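Local coordinates for peptide ABC transporter permease (Staphylococcus hominis, PDB 6EXS), which probably carries small peptides, including thioalcohol-conjugated precursors of human underarm odour, across the bacterial membrane as a member of the POT family, at residues Q336-L341 with W398-Y403; W299-Q304 with V404-G409; L18-F23 with R201-S206. All blocks are in the same frame, centred on the assembly; numbering follows the deposited sequence.

Overall arrangement
The three contacts of this major facilitator transporter divide into two that line the substrate pocket and one that joins helices well away from it. Contact 3 comes first along the chain, pairing helix 16-44 with the end of helix 178-204. The other two follow it and share helix 396-418: contact 2 sets residues 404-409 against helix 279-302, and contact 1, lying wholly within the span that contact 2 encloses, sets residues 398-403, just before, against the start of helix 338-357. Their centres are about 9 Å apart, and both touch the bound peptide conjugate, so one helix lines two parts of its pocket. The centre of contact 3 lies about 33 Å from each, away from the ligand.

Contact 1. Residues Q336-L341 with W398-Y403. With C3H (2-[[(2~{R})-2-azanyl-3-[(3~{S})-3-methyl-1-oxidanyl-hexan-3-yl]sulfanyl-propanoyl]amino]ethanoic acid), chain O; OLC ((2R)-2,3-dihydroxypropyl (9Z)-octadec-9-enoate), chain B.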
# COMPACT_ATOMS: atom_id res chain seq x y z
N GLN A 336 12.90 4.71 -4.11
CA GLN A 336 11.53 4.79 -3.56
C GLN A 336 10.79 6.10 -3.89
O GLN A 336 9.56 6.16 -3.75
CB GLN A 336 11.54 4.60 -2.02
CG GLN A 336 12.16 3.31 -1.54
CD GLN A 336 11.49 2.13 -2.17
OE1 GLN A 336 12.03 1.51 -3.08
NE2 GLN A 336 10.27 1.86 -1.73
N SER A 337 11.56 7.14 -4.26
CA SER A 337 11.09 8.48 -4.60
C SER A 337 10.68 8.60 -6.08
O SER A 337 9.98 9.56 -6.43
CB SER A 337 12.16 9.52 -4.27
OG SER A 337 12.35 9.69 -2.88
N ILE A 338 11.10 7.62 -6.94
CA ILE A 338 10.83 7.65 -8.38
C ILE A 338 9.31 7.63 -8.69
O ILE A 338 8.82 8.55 -9.35
CB ILE A 338 11.61 6.57 -9.19
CG1 ILE A 338 13.14 6.72 -8.99
CG2 ILE A 338 11.24 6.65 -10.69
CD1 ILE A 338 13.98 5.58 -9.47
N ASN A 339 8.61 6.59 -8.24
CA ASN A 339 7.17 6.39 -8.42
C ASN A 339 6.32 7.58 -7.88
O ASN A 339 5.52 8.10 -8.66
CB ASN A 339 6.76 5.04 -7.84
CG ASN A 339 5.33 4.66 -7.97
OD1 ASN A 339 4.50 5.13 -7.22
ND2 ASN A 339 5.05 3.71 -8.86
N PRO A 340 6.49 8.07 -6.61
CA PRO A 340 5.71 9.24 -6.16
C PRO A 340 5.99 10.53 -6.94
O PRO A 340 5.07 11.32 -7.12
CB PRO A 340 6.08 9.38 -4.68
CG PRO A 340 6.80 8.13 -4.31
CD PRO A 340 7.40 7.59 -5.54
N LEU A 341 7.24 10.74 -7.42
CA LEU A 341 7.58 11.92 -8.23
C LEU A 341 6.80 11.92 -9.56
O LEU A 341 6.21 12.94 -9.92
CB LEU A 341 9.09 12.03 -8.50
CG LEU A 341 9.54 13.18 -9.43
CD1 LEU A 341 9.35 14.54 -8.77
CD2 LEU A 341 10.98 13.01 -9.86
N TRP A 398 19.25 2.31 -16.30
CA TRP A 398 18.46 1.14 -16.67
C TRP A 398 17.46 0.78 -15.58
O TRP A 398 16.28 0.62 -15.88
CB TRP A 398 19.38 -0.06 -16.98
CG TRP A 398 20.15 0.06 -18.26
CD1 TRP A 398 21.51 0.09 -18.40
CD2 TRP A 398 19.61 0.18 -19.59
NE1 TRP A 398 21.85 0.20 -19.73
CE2 TRP A 398 20.70 0.25 -20.49
CE3 TRP A 398 18.30 0.21 -20.11
CZ2 TRP A 398 20.53 0.35 -21.87
CZ3 TRP A 398 18.13 0.30 -21.49
CH2 TRP A 398 19.23 0.40 -22.35
N VAL A 399 17.92 0.71 -14.30
CA VAL A 399 17.09 0.40 -13.12
C VAL A 399 16.02 1.49 -12.96
O VAL A 399 14.87 1.17 -12.69
CB VAL A 399 17.93 0.21 -11.83
CG1 VAL A 399 17.08 -0.36 -10.69
CG2 VAL A 399 19.14 -0.67 -12.08
N ILE A 400 16.41 2.77 -13.18
CA ILE A 400 15.52 3.93 -13.13
C ILE A 400 14.46 3.85 -14.24
O ILE A 400 13.28 4.11 -13.98
CB ILE A 400 16.33 5.27 -13.10
CG1 ILE A 400 17.13 5.39 -11.77
CG2 ILE A 400 15.39 6.49 -13.31
CD1 ILE A 400 18.25 6.41 -11.75
N LEU A 401 14.86 3.42 -15.47
CA LEU A 401 13.95 3.23 -16.61
C LEU A 401 12.90 2.15 -16.28
O LEU A 401 11.74 2.31 -16.67
CB LEU A 401 14.73 2.89 -17.90
CG LEU A 401 13.94 2.62 -19.21
CD1 LEU A 401 12.88 3.72 -19.51
CD2 LEU A 401 14.87 2.44 -20.38
N SER A 402 13.28 1.11 -15.54
CA SER A 402 12.34 0.06 -15.12
C SER A 402 11.24 0.65 -14.20
O SER A 402 10.07 0.39 -14.43
CB SER A 402 13.07 -1.09 -14.43
OG SER A 402 12.15 -2.14 -14.21
N TYR A 403 11.64 1.49 -13.22
CA TYR A 403 10.72 2.18 -12.30
C TYR A 403 9.76 3.10 -13.07
O TYR A 403 8.57 3.11 -12.78
CB TYR A 403 11.51 3.02 -11.28
CG TYR A 403 12.05 2.21 -10.11
CD1 TYR A 403 11.20 1.78 -9.09
CD2 TYR A 403 13.40 1.91 -10.01
CE1 TYR A 403 11.69 1.05 -8.01
CE2 TYR A 403 13.90 1.14 -8.96
CZ TYR A 403 13.04 0.73 -7.95
OH TYR A 403 13.52 -0.01 -6.90
O2 C3H O . 1.91 5.53 -1.77
C11 C3H O . 2.16 5.96 -2.84
O3 C3H O . 1.27 6.21 -3.74
C10 C3H O . 3.54 6.23 -3.36
N1 C3H O . 4.55 5.38 -2.77
C9 C3H O . 4.82 4.19 -3.26
O1 C3H O . 3.96 3.36 -3.52
C8 C3H O . 6.24 3.84 -3.54
N C3H O . 7.11 4.79 -2.84
C7 C3H O . 6.57 2.44 -3.03
S C3H O . 6.65 1.10 -4.25
C3 C3H O . 8.10 1.33 -5.42
C4 C3H O . 9.34 1.16 -4.59
C5 C3H O . 7.93 2.70 -6.09
C6 C3H O . 9.08 3.22 -6.93
O C3H O . 9.61 4.40 -6.43
C2 C3H O . 8.08 0.28 -6.53
C1 C3H O . 7.92 0.82 -7.94
C C3H O . 7.93 -0.29 -8.96
C18 OLC B . 14.33 11.92 -7.23
C10 OLC B . 14.55 9.27 -16.28
C9 OLC B . 14.79 8.21 -17.05
C17 OLC B . 13.89 10.64 -7.92
C11 OLC B . 15.39 9.84 -15.16
C8 OLC B . 15.97 7.27 -16.99
C24 OLC B . 24.23 2.15 -23.02
C16 OLC B . 14.82 10.17 -9.02
C12 OLC B . 14.57 10.17 -13.90
C7 OLC B . 17.02 7.48 -18.08
C15 OLC B . 14.48 10.68 -10.41
C13 OLC B . 15.36 10.91 -12.82
C6 OLC B . 16.65 6.97 -19.48
C14 OLC B . 15.43 10.16 -11.49
C5 OLC B . 16.80 5.46 -19.73
C4 OLC B . 18.22 4.90 -19.83
C3 OLC B . 18.97 5.22 -21.11
C2 OLC B . 19.99 4.15 -21.51
C21 OLC B . 23.45 3.12 -20.81
C1 OLC B . 21.35 4.27 -20.87
C22 OLC B . 24.61 2.90 -21.76
O19 OLC B . 21.60 4.93 -19.90
O25 OLC B . 23.86 0.81 -22.74
O23 OLC B . 25.23 4.15 -22.09
O20 OLC B . 22.25 3.52 -21.52
O HOH W 1 7.30 2.59 -10.45
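I338 packs its branched side chain against Y403 and I400 where two transmembrane helices of the major facilitator fold, 338-357 and 396-418, meet beside the peptide pocket. CG2, anti to the backbone N, meets CB of Y403 at 3.7 Å. The other arm, with CG1 anti to the carbonyl carbon (chi1 -58°), is extended at chi2 and brings CD1 to 3.9 Å from CG1 of I400, while the same methyl approaches the Y403 ring obliquely. The I338 side chain crosses both partner side chains at about a right angle. Its CG1 also rests 3.8 Å from C16 of a monoolein, so I338 stands between a lipid chain and the pocket. Y403 CD1 lies 3.4 Å from C6 of the bound conjugate, and the phenol OH is hydrogen-bonded to the carbonyl of G305. Backbone atoms of 336-341 supply two hydrogen bonds to the ligand, whose amine N donates to Q336 O at 3.0 Å and whose hydroxyl O accepts from N339 N at 163°; F335 O is a further partner. N339 ND2 bonds to E410 OE1 and to a water, which bridges the segments by donating to Y403 O at 2.7 Å.

Contact 2. Residues W299-Q304 with V404-G409; sequences WSIQEQ and VICVIG. With C3H (2-[[(2~{R})-2-azanyl-3-[(3~{S})-3-methyl-1-oxidanyl-hexan-3-yl]sulfanyl-propanoyl]amino]ethanoic acid), chain O.
The side-chain oxygen OE1 of Q304 is gripped by two tyrosine hydroxyls, those of Y379 and Y463, just beyond the turn where Q302 and I301 meet C406. The contact joins helices 279-302 and 396-418 of the major facilitator fold, at a level where both line the substrate pocket. It is small and apolar: SG of C406 lies 3.7 Å from CA of Q302 and 3.9 Å from its CB, with the branched methyl CG2 of I301 at its flank. The thiol is placed there by its torsion, for at chi1 -157° SG stands anti to the backbone N, directed at helix 279-302.

Beyond this packing, Q302 turns to the ligand. CG stands anti to the backbone N, and the chain then bends at chi2 (-79°), which carries the amide away from C406 and beside the thioether, where NE2 is 3.3 Å from S of the conjugate. On the other branch OE1 sits at the edge of the W299 indole, in the ring plane, so the amide is wedged between aromatic rim and substrate. The ligand's propyl tail lies between Q302 and C406, consistent with a pocket that accommodates the hydrophobic thioalcohol part of the conjugate. Its terminal carbon C reaches 4.0 Å from CG of Q302 and is equally close to SG of C406.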
# COMPACT_ATOMS: atom_id res chain seq x y z
N TRP A 299 0.32 -4.92 -9.12
CA TRP A 299 0.90 -4.65 -7.81
C TRP A 299 1.97 -5.65 -7.41
O TRP A 299 2.83 -5.29 -6.62
CB TRP A 299 -0.17 -4.52 -6.71
CG TRP A 299 -1.11 -3.38 -6.93
CD1 TRP A 299 -2.44 -3.46 -7.19
CD2 TRP A 299 -0.77 -1.99 -6.99
NE1 TRP A 299 -2.96 -2.21 -7.38
CE2 TRP A 299 -1.96 -1.28 -7.26
CE3 TRP A 299 0.42 -1.27 -6.77
CZ2 TRP A 299 -1.99 0.11 -7.36
CZ3 TRP A 299 0.39 0.11 -6.88
CH2 TRP A 299 -0.80 0.79 -7.17
N SER A 300 1.97 -6.87 -7.98
CA SER A 300 3.01 -7.86 -7.67
C SER A 300 4.37 -7.31 -8.14
O SER A 300 5.29 -7.22 -7.33
CB SER A 300 2.71 -9.21 -8.32
OG SER A 300 3.79 -10.12 -8.19
N ILE A 301 4.43 -6.86 -9.41
CA ILE A 301 5.60 -6.26 -10.03
C ILE A 301 5.90 -4.90 -9.41
O ILE A 301 7.03 -4.67 -8.99
CB ILE A 301 5.50 -6.25 -11.57
CG1 ILE A 301 5.57 -7.71 -12.11
CG2 ILE A 301 6.61 -5.37 -12.19
CD1 ILE A 301 5.31 -7.89 -13.60
N GLN A 302 4.88 -4.02 -9.30
CA GLN A 302 5.04 -2.69 -8.69
C GLN A 302 5.57 -2.73 -7.24
O GLN A 302 6.53 -2.02 -6.94
CB GLN A 302 3.74 -1.88 -8.79
CG GLN A 302 3.91 -0.38 -8.61
CD GLN A 302 4.06 0.06 -7.17
OE1 GLN A 302 3.56 -0.55 -6.24
NE2 GLN A 302 4.72 1.17 -6.96
N GLU A 303 4.97 -3.53 -6.35
CA GLU A 303 5.42 -3.59 -4.95
C GLU A 303 6.79 -4.27 -4.77
O GLU A 303 7.35 -4.24 -3.66
CB GLU A 303 4.36 -4.24 -4.06
CG GLU A 303 3.09 -3.41 -3.88
CD GLU A 303 3.16 -2.24 -2.92
OE1 GLU A 303 4.27 -1.91 -2.44
OE2 GLU A 303 2.10 -1.64 -2.65
N GLN A 304 7.37 -4.81 -5.85
CA GLN A 304 8.69 -5.43 -5.80
C GLN A 304 9.81 -4.41 -5.98
O GLN A 304 10.97 -4.75 -5.79
CB GLN A 304 8.82 -6.59 -6.78
CG GLN A 304 8.41 -7.93 -6.19
CD GLN A 304 8.37 -9.00 -7.26
OE1 GLN A 304 9.32 -9.19 -8.02
NE2 GLN A 304 7.25 -9.71 -7.35
N VAL A 404 10.29 3.85 -14.06
CA VAL A 404 9.53 4.80 -14.89
C VAL A 404 8.47 4.08 -15.73
O VAL A 404 7.35 4.58 -15.82
CB VAL A 404 10.45 5.74 -15.73
CG1 VAL A 404 9.63 6.64 -16.66
CG2 VAL A 404 11.37 6.58 -14.84
N ILE A 405 8.80 2.92 -16.33
CA ILE A 405 7.83 2.16 -17.14
C ILE A 405 6.68 1.65 -16.25
O ILE A 405 5.51 1.77 -16.63
CB ILE A 405 8.50 1.05 -18.00
CG1 ILE A 405 9.52 1.66 -19.00
CG2 ILE A 405 7.43 0.20 -18.75
CD1 ILE A 405 10.61 0.68 -19.48
N CYS A 406 7.02 1.17 -15.05
CA CYS A 406 6.03 0.67 -14.09
C CYS A 406 5.06 1.75 -13.58
O CYS A 406 3.86 1.48 -13.48
CB CYS A 406 6.71 -0.05 -12.94
SG CYS A 406 5.64 -1.23 -12.09
N VAL A 407 5.58 2.95 -13.25
CA VAL A 407 4.75 4.05 -12.76
C VAL A 407 3.84 4.60 -13.89
O VAL A 407 2.70 4.94 -13.61
CB VAL A 407 5.55 5.14 -12.01
CG1 VAL A 407 6.57 5.84 -12.90
CG2 VAL A 407 4.62 6.15 -11.34
N ILE A 408 4.31 4.60 -15.17
CA ILE A 408 3.49 5.01 -16.32
C ILE A 408 2.26 4.06 -16.41
O ILE A 408 1.16 4.52 -16.72
CB ILE A 408 4.29 5.13 -17.66
CG1 ILE A 408 5.26 6.33 -17.61
CG2 ILE A 408 3.35 5.25 -18.88
CD1 ILE A 408 6.37 6.27 -18.64
N GLY A 409 2.48 2.79 -16.08
CA GLY A 409 1.44 1.77 -16.00
C GLY A 409 0.48 2.01 -14.85
O GLY A 409 -0.72 1.79 -14.99
O2 C3H O . 1.91 5.53 -1.77
C11 C3H O . 2.16 5.96 -2.84
O3 C3H O . 1.27 6.21 -3.74
C10 C3H O . 3.54 6.23 -3.36
N1 C3H O . 4.55 5.38 -2.77
C9 C3H O . 4.82 4.19 -3.26
O1 C3H O . 3.96 3.36 -3.52
C8 C3H O . 6.24 3.84 -3.54
N C3H O . 7.11 4.79 -2.84
C7 C3H O . 6.57 2.44 -3.03
S C3H O . 6.65 1.10 -4.25
C3 C3H O . 8.10 1.33 -5.42
C4 C3H O . 9.34 1.16 -4.59
C5 C3H O . 7.93 2.70 -6.09
C6 C3H O . 9.08 3.22 -6.93
O C3H O . 9.61 4.40 -6.43
C2 C3H O . 8.08 0.28 -6.53
C1 C3H O . 7.92 0.82 -7.94
C C3H O . 7.93 -0.29 -8.96

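Contact 3. Residues L18-F23 with R201-S206. With OLC ((2R)-2,3-dihydroxypropyl (9Z)-octadec-9-enoate), chain J; OLC ((2R)-2,3-dihydroxypropyl (9Z)-octadec-9-enoate), chain L.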
# COMPACT_ATOMS: atom_id res chain seq x y z
N LEU A 18 -10.05 19.48 5.59
CA LEU A 18 -9.20 18.83 4.59
C LEU A 18 -7.74 19.27 4.82
O LEU A 18 -6.84 18.45 4.70
CB LEU A 18 -9.64 19.11 3.13
CG LEU A 18 -8.79 18.42 2.02
CD1 LEU A 18 -9.00 16.90 2.02
CD2 LEU A 18 -9.09 18.97 0.66
N GLY A 19 -7.55 20.54 5.21
CA GLY A 19 -6.24 21.11 5.53
C GLY A 19 -5.60 20.45 6.72
O GLY A 19 -4.42 20.09 6.67
N VAL A 20 -6.40 20.21 7.78
CA VAL A 20 -5.96 19.54 9.00
C VAL A 20 -5.52 18.13 8.66
O VAL A 20 -4.40 17.77 9.00
CB VAL A 20 -7.05 19.58 10.12
CG1 VAL A 20 -6.61 18.82 11.37
CG2 VAL A 20 -7.41 21.02 10.48
N LEU A 21 -6.34 17.37 7.90
CA LEU A 21 -6.08 15.97 7.53
C LEU A 21 -5.00 15.80 6.47
O LEU A 21 -4.35 14.74 6.44
CB LEU A 21 -7.37 15.23 7.17
CG LEU A 21 -8.40 15.18 8.31
CD1 LEU A 21 -9.64 14.48 7.90
CD2 LEU A 21 -7.83 14.57 9.60
N PHE A 22 -4.75 16.84 5.65
CA PHE A 22 -3.68 16.84 4.65
C PHE A 22 -2.34 16.85 5.40
O PHE A 22 -1.47 16.04 5.09
CB PHE A 22 -3.80 18.03 3.68
CG PHE A 22 -2.76 18.09 2.59
CD1 PHE A 22 -1.47 18.56 2.85
CD2 PHE A 22 -3.07 17.74 1.28
CE1 PHE A 22 -0.51 18.62 1.84
CE2 PHE A 22 -2.11 17.83 0.26
CZ PHE A 22 -0.84 18.26 0.55
N PHE A 23 -2.18 17.76 6.41
CA PHE A 23 -0.97 17.89 7.24
C PHE A 23 -0.73 16.61 8.04
O PHE A 23 0.41 16.16 8.12
CB PHE A 23 -1.10 19.09 8.19
CG PHE A 23 0.14 19.51 8.96
CD1 PHE A 23 0.52 18.84 10.11
CD2 PHE A 23 0.88 20.62 8.57
CE1 PHE A 23 1.62 19.27 10.87
CE2 PHE A 23 1.98 21.05 9.32
CZ PHE A 23 2.34 20.37 10.46
N ARG A 201 -11.04 19.27 16.66
CA ARG A 201 -12.32 19.62 17.30
C ARG A 201 -13.19 20.64 16.54
O ARG A 201 -14.34 20.32 16.24
CB ARG A 201 -12.12 20.06 18.76
CG ARG A 201 -11.65 18.93 19.70
CD ARG A 201 -11.16 19.42 21.06
NE ARG A 201 -9.94 20.23 20.97
CZ ARG A 201 -9.61 21.19 21.83
NH1 ARG A 201 -10.39 21.48 22.86
NH2 ARG A 201 -8.49 21.88 21.65
N LYS A 202 -12.67 21.84 16.22
CA LYS A 202 -13.48 22.85 15.53
C LYS A 202 -13.62 22.62 14.01
O LYS A 202 -14.66 22.98 13.43
CB LYS A 202 -13.00 24.29 15.84
CG LYS A 202 -11.58 24.64 15.42
CD LYS A 202 -11.47 26.11 15.02
CE LYS A 202 -10.07 26.46 14.57
NZ LYS A 202 -9.97 27.89 14.17
N ASN A 203 -12.61 22.02 13.36
CA ASN A 203 -12.58 21.78 11.92
C ASN A 203 -13.37 20.54 11.44
O ASN A 203 -13.84 20.53 10.30
CB ASN A 203 -11.14 21.70 11.42
CG ASN A 203 -10.33 22.96 11.66
OD1 ASN A 203 -10.14 23.41 12.79
ND2 ASN A 203 -9.81 23.54 10.60
N LEU A 204 -13.50 19.50 12.28
CA LEU A 204 -14.15 18.24 11.91
C LEU A 204 -15.50 18.00 12.63
O LEU A 204 -16.29 17.17 12.18
CB LEU A 204 -13.20 17.03 12.11
CG LEU A 204 -11.76 17.15 11.55
CD1 LEU A 204 -10.87 16.04 12.10
CD2 LEU A 204 -11.74 17.14 10.04
N GLY A 205 -15.74 18.76 13.69
CA GLY A 205 -16.96 18.72 14.49
C GLY A 205 -17.41 17.34 14.93
O GLY A 205 -16.63 16.59 15.52
N SER A 206 -18.67 17.02 14.63
CA SER A 206 -19.33 15.76 14.98
C SER A 206 -19.02 14.58 14.04
O SER A 206 -19.35 13.45 14.38
CB SER A 206 -20.84 15.97 15.05
OG SER A 206 -21.33 16.40 13.79
C24 OLC J . -8.92 14.34 21.24
C6 OLC J . -1.23 18.51 22.44
C5 OLC J . -2.33 19.42 22.97
C4 OLC J . -3.73 18.89 22.75
C3 OLC J . -4.83 19.83 23.24
C2 OLC J . -6.19 19.56 22.61
C21 OLC J . -8.10 16.39 22.46
C1 OLC J . -6.91 18.35 23.13
C22 OLC J . -8.42 15.77 21.12
O19 OLC J . -7.08 18.09 24.30
O25 OLC J . -10.20 14.28 21.85
O23 OLC J . -9.39 16.57 20.44
O20 OLC J . -7.37 17.60 22.13
C24 OLC L . -4.91 23.28 -4.71
C5 OLC L . 2.01 22.68 -0.07
C4 OLC L . 0.63 22.78 -0.67
C3 OLC L . -0.36 21.79 -0.08
C2 OLC L . -1.79 21.96 -0.58
C21 OLC L . -2.66 22.32 -4.16
C1 OLC L . -2.01 21.52 -2.00
C22 OLC L . -4.10 22.02 -4.53
O19 OLC L . -1.69 20.44 -2.44
O25 OLC L . -6.20 22.98 -5.24
O23 OLC L . -4.10 21.26 -5.74
O20 OLC L . -2.62 22.47 -2.72
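V20 and N203 face each other directly, and the next residue on each helix, L21 and L204, makes the second pair, so that two side-chain pairs join helix 16-44 to the last turn of helix 178-204. This is helix packing in the major facilitator fold, far from the peptide pocket. V20 uses a single methyl: with chi1 at 178° its CG2 stands anti to the carbonyl carbon and comes to 3.7 Å from CG of N203, the two side chains crossing obliquely. N203 answers with its flank as well, its CB lying 3.9 Å from the same methyl. The leucine pair meets methyl to methyl, again at a slant, with CD1 of L21 4.0 Å from CD2 of L204. L21 does not set out straight at its partner; its extended second torsion (chi2 178°) carries CD1 across. Around the leucines, I132, I135 and V136 of helix 110-137 pack on L21, and L139 and Y196 on L204, giving the pair an apolar setting. Just past L204 the chain leaves the helix at G205, which has positive phi and whose carbonyl is held by R88.

Lipid lies at the outer sides. One monoolein molecule lies over one face of the F22 ring, toward its rim, with C2 4.0 Å above the plane, and the ester end of another lies over the R201 guanidinium, likewise toward its rim.

The contact between the segments is made by van der Waals packing: a valine methyl on the asparagine side chain and one leucine methyl on another. Shape more than directional bonding therefore probably sets how these segments fit, even where one partner is a polar asparagine.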